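PDB 3A04: tryptophan--tRNA ligase, which catalyses the ATP-dependent attachment of L-tryptophan to tRNA(Trp), releasing AMP and diphosphate. Local coordinates for residues G25-S30 and F53-F58; L33-K38 and I61-A66; A39-S44 and L94-K99; G101-V106 and P143-F148; H209-V214 and A242-K247. One frame throughout, in Å; residues are numbered along the deposited sequence.

From the N terminus, residues 25-30 enter contact 1, which closes on strand 52-56 and pairs the short outermost strand 27-28 with it. Contact 2 opens inside that loop and closes beyond it, setting helix 33-38 against helix 58-66, so contacts 1 and 2 cross along the chain. Contact 3 crosses both, carrying the loop 39-44 to helix 85-99. Contact 4 follows in series and joins strand 103-108 to the other outermost strand, 147-150. Contact 5, last along the chain, pairs strands 210-215 and 242-246 in the middle of the same sheet, where 242-246 also borders strand 52-56. F58 touches L97 and F102, so contacts 1, 3 and 4 meet at its ring.

Contact 1 of 5, residues G25-S30 and F53-F58; sequences GIRPFS and FGHRDF
F53 receives F29 N on its carbonyl O at 2.9 Å, the donor lying well above the carbonyl plane, and so opens the short antiparallel pairing of strand 27-28 with strand 52-56 at one margin of the seven-stranded sheet. F53 and G54 both face Y245 on the next strand, a classic beta bulge. G54 sets its CA 3.1 Å from R27 O, a CA-H...O contact, and its O at the edge of the F29 ring. H55 forms the hydrogen-bonded pair with R27: R27 N reaches H55 O at 2.8 Å in a nearly straight bond (173°), and H55 N returns to R27 O. The imidazole of H55 lies against the start of the arginine side chain, NE2 3.6 Å from R27 CB, while the R27 guanidinium leads away to a salt bridge with E31. R56, its CG anti to the backbone N (chi1 -179°), runs past G25, CG 3.4 Å from G25 O, and its guanidinium continues to D219 and F24 O. After D57 the helix begins; F58 N donates to H55 ND1 close to the imidazole plane, and F58 CD2 packs 3.9 Å from F29 CE1.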
# COMPACT_ATOMS: atom_id res chain seq x y z
N GLY A 25 9.28 24.77 -13.66
CA GLY A 25 8.59 25.80 -12.86
C GLY A 25 9.36 26.13 -11.58
O GLY A 25 8.80 26.72 -10.62
N ILE A 26 10.62 25.74 -11.54
CA ILE A 26 11.49 26.14 -10.42
C ILE A 26 12.06 27.54 -10.64
O ILE A 26 12.71 27.80 -11.67
CB ILE A 26 12.60 25.13 -10.22
CG1 ILE A 26 11.97 23.73 -10.02
CG2 ILE A 26 13.53 25.59 -9.10
CD1 ILE A 26 13.02 22.57 -10.01
N ARG A 27 11.86 28.41 -9.66
CA ARG A 27 12.25 29.81 -9.72
C ARG A 27 13.45 30.16 -8.85
O ARG A 27 13.71 29.47 -7.86
CB ARG A 27 11.07 30.63 -9.21
CG ARG A 27 9.79 30.30 -9.96
CD ARG A 27 9.46 31.30 -11.09
NE ARG A 27 10.43 31.26 -12.17
CZ ARG A 27 10.83 32.31 -12.90
NH1 ARG A 27 10.44 33.56 -12.66
NH2 ARG A 27 11.70 32.13 -13.87
N PRO A 28 14.15 31.29 -9.16
CA PRO A 28 15.18 31.78 -8.19
C PRO A 28 14.54 32.05 -6.86
O PRO A 28 13.45 32.68 -6.79
CB PRO A 28 15.62 33.13 -8.79
CG PRO A 28 15.45 32.88 -10.35
CD PRO A 28 14.07 32.14 -10.37
N PHE A 29 15.23 31.62 -5.79
CA PHE A 29 14.74 31.88 -4.44
C PHE A 29 14.56 33.35 -4.14
O PHE A 29 13.73 33.75 -3.29
CB PHE A 29 15.67 31.24 -3.34
CG PHE A 29 15.03 31.23 -1.97
CD1 PHE A 29 14.20 30.21 -1.59
CD2 PHE A 29 15.24 32.28 -1.10
CE1 PHE A 29 13.53 30.23 -0.35
CE2 PHE A 29 14.67 32.26 0.13
CZ PHE A 29 13.76 31.25 0.49
N SER A 30 15.39 34.19 -4.73
CA SER A 30 15.28 35.64 -4.42
C SER A 30 13.86 36.26 -4.69
O SER A 30 13.45 37.22 -4.03
CB SER A 30 16.37 36.40 -5.19
OG SER A 30 16.34 35.99 -6.55
N PHE A 53 18.80 27.83 -3.40
CA PHE A 53 18.88 28.67 -4.62
C PHE A 53 17.54 28.79 -5.40
O PHE A 53 17.38 29.67 -6.29
CB PHE A 53 19.91 28.11 -5.56
CG PHE A 53 19.57 26.76 -6.10
CD1 PHE A 53 18.79 26.62 -7.27
CD2 PHE A 53 20.05 25.61 -5.47
CE1 PHE A 53 18.51 25.35 -7.78
CE2 PHE A 53 19.80 24.38 -5.97
CZ PHE A 53 19.02 24.22 -7.14
N GLY A 54 16.57 27.90 -5.07
CA GLY A 54 15.37 27.77 -5.89
C GLY A 54 14.13 27.56 -5.04
O GLY A 54 14.23 27.18 -3.83
N HIS A 55 12.95 27.78 -5.66
CA HIS A 55 11.69 27.40 -4.97
C HIS A 55 10.64 27.10 -6.06
O HIS A 55 10.80 27.53 -7.22
CB HIS A 55 11.14 28.50 -4.05
CG HIS A 55 10.32 29.52 -4.79
ND1 HIS A 55 8.94 29.48 -4.82
CD2 HIS A 55 10.69 30.59 -5.56
CE1 HIS A 55 8.49 30.48 -5.57
NE2 HIS A 55 9.54 31.16 -6.04
N ARG A 56 9.62 26.35 -5.68
CA ARG A 56 8.42 26.27 -6.53
C ARG A 56 7.23 26.42 -5.60
O ARG A 56 7.08 25.63 -4.65
CB ARG A 56 8.39 24.98 -7.33
CG ARG A 56 7.09 24.89 -8.27
CD ARG A 56 7.22 23.70 -9.18
NE ARG A 56 7.38 22.43 -8.42
CZ ARG A 56 8.18 21.45 -8.80
NH1 ARG A 56 8.87 21.52 -9.94
NH2 ARG A 56 8.30 20.34 -8.04
N ASP A 57 6.42 27.48 -5.80
CA ASP A 57 5.19 27.72 -5.03
C ASP A 57 5.39 28.09 -3.56
O ASP A 57 4.42 28.15 -2.80
CB ASP A 57 4.24 26.47 -5.16
CG ASP A 57 3.58 26.33 -6.58
OD1 ASP A 57 3.70 27.31 -7.39
OD2 ASP A 57 2.94 25.28 -6.85
N PHE A 58 6.64 28.31 -3.11
CA PHE A 58 6.85 28.76 -1.68
C PHE A 58 6.21 30.13 -1.40
O PHE A 58 5.83 30.50 -0.25
CB PHE A 58 8.39 28.76 -1.38
CG PHE A 58 8.75 28.89 0.10
CD1 PHE A 58 8.06 28.16 1.06
CD2 PHE A 58 9.77 29.79 0.51
CE1 PHE A 58 8.40 28.28 2.47
CE2 PHE A 58 10.10 29.96 1.86
CZ PHE A 58 9.43 29.21 2.85

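Contact 2 of 5, residues L33-K38 and I61-A66; sequences LPLLRK and ILEAKA
L35 and L62 provide the apolar centre of this contact, their CB atoms 4.1 Å apart where the two backbones come nearest. Beside them L36 swings its end back toward the other helix although its CB starts away from it, and L36 CD1 meets L62 CD1 at 3.7 Å, with L62 CD2 a little farther off. L62 has CG anti to its carbonyl carbon (chi1 -77°), beside its own backbone N. L62 CD1 also lies 3.8 Å from L36 N. Segments 33-38 and 61-66 run nearly parallel, their axes 20° apart and 9.0 Å from each other at closest approach; they belong to neighbouring helices that each follow a strand of the antiparallel margin of the sheet, 27-28 before 33-38 and 52-56 before 58-66. E63 lays its aliphatic part on L35: CG is 3.7 Å from L35 CD2, and the carboxylate oxygen OE2 only brushes L35 CD1 at 3.8 Å. K38 and E63 carry opposite charges, but K38 NZ stays 6.9 Å from E63 OE2, too far for a salt bridge. Nearer the C-terminal ends, the backbone takes over from side chains, with the methyl A66 CB 4.2 Å from K38 O.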
# COMPACT_ATOMS: atom_id res chain seq x y z
N LEU A 33 11.80 36.96 -1.58
CA LEU A 33 12.28 37.82 -0.50
C LEU A 33 11.22 38.75 0.05
O LEU A 33 11.02 38.84 1.30
CB LEU A 33 13.62 38.51 -0.86
CG LEU A 33 14.76 37.48 -1.02
CD1 LEU A 33 16.05 37.98 -1.70
CD2 LEU A 33 15.12 36.73 0.32
N PRO A 34 10.46 39.42 -0.85
CA PRO A 34 9.49 40.38 -0.35
C PRO A 34 8.37 39.62 0.40
O PRO A 34 7.91 40.07 1.43
CB PRO A 34 8.93 41.02 -1.64
CG PRO A 34 10.08 40.90 -2.66
CD PRO A 34 10.65 39.52 -2.32
N LEU A 35 7.98 38.43 -0.08
CA LEU A 35 6.98 37.67 0.69
C LEU A 35 7.51 37.23 2.04
O LEU A 35 6.81 37.23 3.07
CB LEU A 35 6.43 36.47 -0.15
CG LEU A 35 5.27 36.93 -1.04
CD1 LEU A 35 5.01 35.97 -2.19
CD2 LEU A 35 3.97 37.31 -0.24
N LEU A 36 8.78 36.84 2.02
CA LEU A 36 9.46 36.43 3.27
C LEU A 36 9.38 37.55 4.32
O LEU A 36 8.92 37.35 5.41
CB LEU A 36 10.89 36.04 2.90
CG LEU A 36 11.67 34.91 3.55
CD1 LEU A 36 10.91 33.63 3.77
CD2 LEU A 36 12.90 34.63 2.68
N ARG A 37 9.79 38.75 3.95
CA ARG A 37 9.48 39.96 4.79
C ARG A 37 8.03 40.12 5.29
O ARG A 37 7.78 40.30 6.49
CB ARG A 37 9.81 41.20 4.00
CG ARG A 37 11.30 41.41 3.67
CD ARG A 37 11.58 42.88 3.21
NE ARG A 37 10.89 43.88 4.05
CZ ARG A 37 11.40 44.41 5.17
NH1 ARG A 37 12.60 44.03 5.62
NH2 ARG A 37 10.70 45.32 5.85
N LYS A 38 7.06 40.07 4.37
CA LYS A 38 5.68 40.31 4.76
C LYS A 38 5.27 39.24 5.75
O LYS A 38 4.52 39.53 6.69
CB LYS A 38 4.74 40.36 3.54
CG LYS A 38 5.06 41.54 2.54
CD LYS A 38 4.38 41.33 1.16
CE LYS A 38 5.03 42.10 0.01
NZ LYS A 38 5.06 41.26 -1.26
N ILE A 61 2.92 29.51 -0.01
CA ILE A 61 3.00 29.14 1.43
C ILE A 61 3.06 30.38 2.30
O ILE A 61 2.39 30.45 3.32
CB ILE A 61 4.30 28.31 1.72
CG1 ILE A 61 4.40 27.14 0.76
CG2 ILE A 61 4.30 27.87 3.22
CD1 ILE A 61 3.17 26.12 0.97
N LEU A 62 3.93 31.31 1.91
CA LEU A 62 4.25 32.47 2.70
C LEU A 62 2.97 33.38 2.70
O LEU A 62 2.62 33.99 3.74
CB LEU A 62 5.46 33.20 2.04
CG LEU A 62 6.82 32.47 2.34
CD1 LEU A 62 8.01 33.11 1.54
CD2 LEU A 62 7.14 32.36 3.85
N GLU A 63 2.24 33.36 1.57
CA GLU A 63 0.95 34.13 1.50
C GLU A 63 -0.01 33.57 2.53
O GLU A 63 -0.64 34.34 3.35
CB GLU A 63 0.35 34.12 0.06
CG GLU A 63 1.02 35.18 -0.91
CD GLU A 63 0.84 34.94 -2.43
OE1 GLU A 63 0.19 33.95 -2.86
OE2 GLU A 63 1.38 35.76 -3.23
N ALA A 64 -0.17 32.24 2.53
CA ALA A 64 -1.03 31.66 3.61
C ALA A 64 -0.57 32.02 5.02
O ALA A 64 -1.39 32.43 5.94
CB ALA A 64 -1.09 30.13 3.46
N LYS A 65 0.76 31.88 5.25
CA LYS A 65 1.26 32.22 6.56
C LYS A 65 0.98 33.67 6.99
O LYS A 65 0.68 33.92 8.19
CB LYS A 65 2.77 31.99 6.60
CG LYS A 65 3.33 31.97 8.00
CD LYS A 65 4.86 31.74 7.88
CE LYS A 65 5.36 31.24 9.22
NZ LYS A 65 5.18 32.23 10.36
N ALA A 66 1.22 34.60 6.08
CA ALA A 66 0.96 36.03 6.39
C ALA A 66 -0.53 36.33 6.73
O ALA A 66 -0.80 37.23 7.49
CB ALA A 66 1.51 36.96 5.28

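Contact 3 of 5, residues A39-S44 and L94-K99; sequences AGMEPS and LIYLQK
The Y96 ring has S44 CB over one face, offset toward the rim, and E42 O at its edge close to the ring plane. The methylene makes a CH-pi contact, S44 CB standing 3.8 Å from the ring centroid and nearest to CD1. At the edge, Y96 OH donates to E42 O in a short hydrogen bond of 2.5 Å, the hydroxyl oxygen lying above the plane of that carbonyl. Oblique to the ring comes M41, whose bent chain (chi3 58°) brings CE 3.5 Å from Y96 OH and 3.7 Å from Y96 CE2. The same methyl touches L97 CD2 at 4.3 Å, so CE lies against two consecutive residues of the helix. Y96 holds CG anti to its backbone N (chi1 166°), which starts the side chain on the way from helix 85-99 to the loop. A leucine in its place would probably leave E42 O without its hydroxyl donor and deprive S44 CB of the aromatic face it packs on. S44 OG caps M47 N at the start of helix 45-48, while M41 also rests on L36. G40, with positive phi, closes helix 33-38 in a Schellman motif, and S44 is the N-cap of helix 45-48. This is a short helix-to-helix connection, a Schellman end followed by a serine N-cap, held chiefly by Y96 to helix 85-99, which precedes strand 103-108 in the class I synthetase domain.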
# COMPACT_ATOMS: atom_id res chain seq x y z
N ALA A 39 5.81 38.01 5.59
CA ALA A 39 5.55 36.97 6.60
C ALA A 39 6.34 37.15 7.94
O ALA A 39 6.21 36.33 8.87
CB ALA A 39 5.71 35.53 6.00
N GLY A 40 7.10 38.25 8.06
CA GLY A 40 7.81 38.51 9.32
C GLY A 40 9.04 37.61 9.52
O GLY A 40 9.36 37.29 10.62
N MET A 41 9.74 37.26 8.44
CA MET A 41 10.80 36.26 8.46
C MET A 41 12.01 36.92 7.82
O MET A 41 11.86 37.60 6.83
CB MET A 41 10.37 35.00 7.65
CG MET A 41 9.24 34.19 8.31
SD MET A 41 8.72 32.78 7.28
CE MET A 41 10.28 31.82 7.09
N GLU A 42 13.20 36.72 8.40
CA GLU A 42 14.45 37.11 7.73
C GLU A 42 15.14 35.87 7.17
O GLU A 42 15.06 34.80 7.78
CB GLU A 42 15.39 37.80 8.73
CG GLU A 42 14.91 39.19 9.16
CD GLU A 42 15.01 40.26 8.04
OE1 GLU A 42 15.95 40.24 7.20
OE2 GLU A 42 14.11 41.14 8.00
N PRO A 43 15.80 36.01 5.99
CA PRO A 43 16.37 34.84 5.39
C PRO A 43 17.42 34.23 6.35
O PRO A 43 18.14 34.97 7.07
CB PRO A 43 17.06 35.37 4.13
CG PRO A 43 16.50 36.80 3.91
CD PRO A 43 16.03 37.26 5.22
N SER A 44 17.50 32.91 6.32
CA SER A 44 18.57 32.15 7.02
C SER A 44 19.89 32.33 6.31
O SER A 44 19.90 32.79 5.15
CB SER A 44 18.16 30.67 6.93
OG SER A 44 18.33 30.21 5.59
N LEU A 94 14.79 22.66 8.48
CA LEU A 94 13.63 22.49 9.38
C LEU A 94 13.62 23.33 10.62
O LEU A 94 12.56 23.85 11.00
CB LEU A 94 13.40 21.02 9.81
CG LEU A 94 13.56 19.94 8.73
CD1 LEU A 94 13.45 18.51 9.38
CD2 LEU A 94 12.45 20.16 7.66
N ILE A 95 14.79 23.46 11.28
CA ILE A 95 14.82 24.23 12.54
C ILE A 95 14.56 25.68 12.24
O ILE A 95 13.82 26.35 12.93
CB ILE A 95 16.24 24.09 13.25
CG1 ILE A 95 16.35 22.62 13.74
CG2 ILE A 95 16.40 25.08 14.41
CD1 ILE A 95 17.76 22.19 14.28
N TYR A 96 15.16 26.20 11.21
CA TYR A 96 14.84 27.59 10.86
C TYR A 96 13.30 27.77 10.68
O TYR A 96 12.66 28.67 11.24
CB TYR A 96 15.60 27.94 9.53
CG TYR A 96 15.09 29.22 8.89
CD1 TYR A 96 15.53 30.49 9.35
CD2 TYR A 96 14.17 29.17 7.79
CE1 TYR A 96 15.05 31.69 8.74
CE2 TYR A 96 13.66 30.37 7.24
CZ TYR A 96 14.13 31.63 7.71
OH TYR A 96 13.62 32.84 7.15
N LEU A 97 12.70 26.92 9.84
CA LEU A 97 11.27 27.07 9.61
C LEU A 97 10.53 26.86 10.91
O LEU A 97 9.61 27.58 11.16
CB LEU A 97 10.80 26.08 8.49
CG LEU A 97 11.53 26.37 7.14
CD1 LEU A 97 11.32 25.22 6.16
CD2 LEU A 97 10.92 27.65 6.45
N GLN A 98 10.92 25.91 11.76
CA GLN A 98 10.19 25.70 12.99
C GLN A 98 10.24 26.96 13.89
O GLN A 98 9.20 27.35 14.47
CB GLN A 98 10.76 24.53 13.77
CG GLN A 98 9.98 24.17 15.05
CD GLN A 98 10.41 22.82 15.54
OE1 GLN A 98 11.50 22.66 16.06
NE2 GLN A 98 9.55 21.80 15.36
N LYS A 99 11.42 27.55 14.05
CA LYS A 99 11.48 28.79 14.86
C LYS A 99 10.64 29.91 14.23
O LYS A 99 10.35 30.86 14.90
CB LYS A 99 12.93 29.33 14.94
CG LYS A 99 13.85 28.38 15.69
CD LYS A 99 15.30 28.86 15.55
CE LYS A 99 16.20 28.15 16.60
NZ LYS A 99 17.68 28.37 16.19

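Contact 4 of 5, residues G101-V106 and P143-F148; sequences GFKVFV and PKDTEF
V104 O accepts E147 N and E147 O accepts V106 N, both at 2.9 Å and nearly straight, so strands 103-108 and 147-150 pair in parallel at the outer margin of the sheet, with F105 beside E147 and V106 beside F148. On the V106 side, V106 CB packs 3.6 Å from F148 CD1, the two side chains lying side by side, and T146 CG2 sits over a face of the F148 ring near its rim while also touching V106 CG2. On the opposite side, F105 and E147 point the same way, and E147 OE2 meets the F105 ring at its edge, 3.5 Å from CE2; that oxygen has its charged partner in R154. K103 bends at chi2 (66°) and crosses to the turn before the second strand. There NZ bonds to D145 O at 2.8 Å and makes a longer salt bridge of 3.3 Å to D145 OD1, approached from above the carboxylate plane. A methionine here, having no ammonium, would probably leave D145 O without this donor and the D145 and E147 carboxylates without a shared positive neighbour. Water 2 links K103 NZ to E147 OE1, 2.6 Å from each; their direct separation, 4.0 Å, is beyond a salt bridge. Water 1 accepts from V104 N and lies beside D145 OD2, which also has R70 as a salt-bridge partner. With a backbone carbonyl, a carboxylate and a water as acceptors, the ammonium is likely to remain charged and to tie the start of one strand to the approach of the other.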
# COMPACT_ATOMS: atom_id res chain seq x y z
N GLY A 101 7.65 29.51 12.99
CA GLY A 101 6.25 29.20 13.09
C GLY A 101 5.77 27.98 12.28
O GLY A 101 4.59 27.58 12.43
N PHE A 102 6.62 27.33 11.45
CA PHE A 102 6.11 26.16 10.65
C PHE A 102 5.90 24.96 11.51
O PHE A 102 6.77 24.67 12.38
CB PHE A 102 7.10 25.78 9.51
CG PHE A 102 7.12 26.73 8.38
CD1 PHE A 102 7.38 28.06 8.57
CD2 PHE A 102 6.92 26.24 7.06
CE1 PHE A 102 7.41 28.94 7.47
CE2 PHE A 102 6.91 27.08 5.96
CZ PHE A 102 7.16 28.45 6.14
N LYS A 103 4.82 24.17 11.24
CA LYS A 103 4.70 22.86 11.86
C LYS A 103 5.68 21.93 11.11
O LYS A 103 5.65 21.84 9.90
CB LYS A 103 3.23 22.34 11.73
CG LYS A 103 2.99 20.97 12.38
CD LYS A 103 3.12 20.90 13.94
CE LYS A 103 2.92 19.50 14.38
NZ LYS A 103 2.89 19.38 15.91
N VAL A 104 6.52 21.21 11.82
CA VAL A 104 7.45 20.30 11.17
C VAL A 104 6.97 18.85 11.30
O VAL A 104 6.60 18.39 12.40
CB VAL A 104 8.90 20.38 11.84
CG1 VAL A 104 9.89 19.47 11.14
CG2 VAL A 104 9.41 21.86 11.82
N PHE A 105 7.00 18.14 10.17
CA PHE A 105 6.71 16.73 10.11
C PHE A 105 7.96 16.06 9.63
O PHE A 105 8.55 16.46 8.62
CB PHE A 105 5.58 16.44 9.08
CG PHE A 105 4.20 16.92 9.53
CD1 PHE A 105 3.78 18.20 9.29
CD2 PHE A 105 3.35 16.04 10.26
CE1 PHE A 105 2.48 18.62 9.69
CE2 PHE A 105 2.05 16.44 10.68
CZ PHE A 105 1.63 17.75 10.37
N VAL A 106 8.33 14.99 10.31
CA VAL A 106 9.49 14.20 9.91
C VAL A 106 9.06 12.76 9.71
O VAL A 106 8.65 12.08 10.66
CB VAL A 106 10.61 14.25 10.98
CG1 VAL A 106 11.78 13.34 10.49
CG2 VAL A 106 11.16 15.72 11.10
N PRO A 143 11.44 18.74 20.55
CA PRO A 143 10.82 17.40 20.79
C PRO A 143 9.31 17.43 20.99
O PRO A 143 8.69 16.42 20.76
CB PRO A 143 11.48 16.92 22.09
CG PRO A 143 11.90 18.20 22.82
CD PRO A 143 12.27 19.19 21.69
N LYS A 144 8.76 18.55 21.44
CA LYS A 144 7.35 18.65 21.76
C LYS A 144 6.54 18.88 20.48
O LYS A 144 5.55 18.16 20.24
CB LYS A 144 7.06 19.83 22.73
CG LYS A 144 5.62 19.85 23.32
CD LYS A 144 5.24 21.24 23.93
CE LYS A 144 3.84 21.21 24.57
NZ LYS A 144 2.69 20.95 23.59
N ASP A 145 6.96 19.84 19.66
CA ASP A 145 6.09 20.27 18.57
C ASP A 145 6.41 19.62 17.22
O ASP A 145 5.66 19.84 16.28
CB ASP A 145 6.15 21.79 18.37
CG ASP A 145 4.96 22.32 17.47
OD1 ASP A 145 3.78 21.92 17.75
OD2 ASP A 145 5.19 23.13 16.49
N THR A 146 7.51 18.85 17.13
CA THR A 146 7.88 18.21 15.88
C THR A 146 7.04 16.95 15.81
O THR A 146 6.92 16.22 16.80
CB THR A 146 9.38 17.82 15.82
OG1 THR A 146 10.19 19.03 15.93
CG2 THR A 146 9.74 17.08 14.39
N GLU A 147 6.47 16.64 14.65
CA GLU A 147 5.69 15.37 14.56
C GLU A 147 6.50 14.33 13.83
O GLU A 147 6.62 14.38 12.59
CB GLU A 147 4.35 15.67 13.90
CG GLU A 147 3.36 14.42 13.85
CD GLU A 147 1.88 14.84 13.77
OE1 GLU A 147 1.48 15.91 14.37
OE2 GLU A 147 1.12 14.11 13.08
N PHE A 148 7.11 13.39 14.55
CA PHE A 148 7.88 12.31 13.91
C PHE A 148 6.92 11.13 13.73
O PHE A 148 6.12 10.88 14.64
CB PHE A 148 8.98 11.80 14.85
CG PHE A 148 10.05 12.88 15.20
CD1 PHE A 148 11.14 13.08 14.37
CD2 PHE A 148 9.92 13.66 16.35
CE1 PHE A 148 12.15 14.06 14.67
CE2 PHE A 148 10.95 14.64 16.69
CZ PHE A 148 12.04 14.81 15.84
O HOH W 1 6.89 22.31 14.37
O HOH W 2 2.31 16.98 16.60

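Contact 5 of 5, residues H209-V214 and A242-K247; sequences HVVVPV and ASTYHK
V210 O accepts A242 N at 3.1 Å, nearly in line with the C=O bond, and begins the parallel ladder between strands 210-215 and 242-246. V211 shares a face with A242 and T244: its CG2, anti to the backbone N, lies 4.0 Å from T244 CG2 and also near A242 CB. V212 carries the next two rungs, its N bonding to A242 O and its O accepting T244 N, while S243 CB comes 3.4 Å from V212 O. P213 has no N-H to give; its CB instead touches T244 OG1 at 3.6 Å. V214 closes the pairing in both directions, N to T244 O and O from H246 N, each at 2.9 Å. The V214 and Y245 side chains lie side by side, with V214 CG2 3.5 Å from Y245 CE2, and the tyrosine OH reaches D219. The strands are the two ends of a beta-alpha-beta crossover through helix 219-231, whose L222 touches V214, S243 and Y245, in the HUP-type domain of class I synthetases. V214 O thus does double work: it is bound by H246 N and lies 3.4 Å above the centre of the H246 ring, which would probably limit how the imidazole can turn.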
# COMPACT_ATOMS: atom_id res chain seq x y z
N HIS A 209 -1.05 23.85 3.23
CA HIS A 209 0.11 24.53 2.66
C HIS A 209 1.40 23.88 3.25
O HIS A 209 1.72 24.10 4.42
CB HIS A 209 -0.01 25.98 3.03
CG HIS A 209 -1.29 26.60 2.55
ND1 HIS A 209 -1.52 26.81 1.21
CD2 HIS A 209 -2.44 26.96 3.19
CE1 HIS A 209 -2.74 27.29 1.03
NE2 HIS A 209 -3.33 27.36 2.20
N VAL A 210 2.11 23.10 2.44
CA VAL A 210 3.26 22.33 2.93
C VAL A 210 4.42 22.61 2.01
O VAL A 210 4.26 22.63 0.80
CB VAL A 210 3.03 20.80 2.76
CG1 VAL A 210 4.18 19.98 3.52
CG2 VAL A 210 1.72 20.43 3.27
N VAL A 211 5.63 22.75 2.56
CA VAL A 211 6.78 22.95 1.71
C VAL A 211 7.72 21.79 1.97
O VAL A 211 7.75 21.24 3.08
CB VAL A 211 7.47 24.36 1.97
CG1 VAL A 211 7.97 24.54 3.53
CG2 VAL A 211 8.63 24.60 0.93
N VAL A 212 8.43 21.32 0.94
CA VAL A 212 9.35 20.20 1.10
C VAL A 212 10.73 20.68 0.64
O VAL A 212 10.89 21.12 -0.54
CB VAL A 212 8.93 19.05 0.18
CG1 VAL A 212 9.81 17.77 0.37
CG2 VAL A 212 7.38 18.67 0.42
N PRO A 213 11.75 20.60 1.54
CA PRO A 213 13.06 21.05 1.07
C PRO A 213 13.82 19.93 0.40
O PRO A 213 13.95 18.85 1.00
CB PRO A 213 13.76 21.49 2.37
CG PRO A 213 13.19 20.59 3.48
CD PRO A 213 11.72 20.32 2.99
N VAL A 214 14.34 20.14 -0.80
CA VAL A 214 14.93 19.02 -1.54
C VAL A 214 16.14 19.50 -2.37
O VAL A 214 16.37 20.71 -2.48
CB VAL A 214 13.97 18.36 -2.58
CG1 VAL A 214 12.77 17.65 -1.95
CG2 VAL A 214 13.47 19.36 -3.58
N ALA A 242 4.57 22.81 -2.27
CA ALA A 242 5.68 23.74 -2.57
C ALA A 242 7.03 23.08 -2.23
O ALA A 242 7.05 22.04 -1.59
CB ALA A 242 5.50 25.05 -1.79
N SER A 243 8.13 23.66 -2.71
CA SER A 243 9.43 23.14 -2.50
C SER A 243 10.47 24.25 -2.44
O SER A 243 10.28 25.36 -3.00
CB SER A 243 9.77 22.12 -3.59
OG SER A 243 9.42 22.58 -4.90
N THR A 244 11.58 23.98 -1.75
CA THR A 244 12.75 24.89 -1.81
C THR A 244 13.85 23.96 -2.26
O THR A 244 13.72 22.74 -2.03
CB THR A 244 13.14 25.56 -0.50
OG1 THR A 244 13.33 24.56 0.53
CG2 THR A 244 12.03 26.55 0.01
N TYR A 245 14.89 24.50 -2.90
CA TYR A 245 15.91 23.68 -3.59
C TYR A 245 17.27 24.08 -3.10
O TYR A 245 17.58 25.27 -3.07
CB TYR A 245 15.89 23.77 -5.14
CG TYR A 245 14.64 23.22 -5.67
CD1 TYR A 245 13.51 24.03 -5.79
CD2 TYR A 245 14.54 21.86 -6.02
CE1 TYR A 245 12.28 23.53 -6.24
CE2 TYR A 245 13.30 21.35 -6.50
CZ TYR A 245 12.21 22.21 -6.62
OH TYR A 245 10.97 21.74 -7.02
N HIS A 246 18.03 23.08 -2.62
CA HIS A 246 19.36 23.39 -2.10
C HIS A 246 20.42 22.72 -2.99
O HIS A 246 20.18 21.68 -3.58
CB HIS A 246 19.48 23.01 -0.61
CG HIS A 246 19.12 21.58 -0.31
ND1 HIS A 246 18.14 21.24 0.60
CD2 HIS A 246 19.59 20.41 -0.79
CE1 HIS A 246 18.01 19.93 0.65
NE2 HIS A 246 18.90 19.40 -0.16
N LYS A 247 21.62 23.31 -3.08
CA LYS A 247 22.74 22.62 -3.74
C LYS A 247 23.27 21.61 -2.77
O LYS A 247 23.40 21.90 -1.62
CB LYS A 247 23.88 23.61 -4.04
CG LYS A 247 23.37 24.90 -4.75
CD LYS A 247 24.33 26.07 -4.51
CE LYS A 247 25.23 26.24 -5.72
NZ LYS A 247 25.82 27.60 -5.62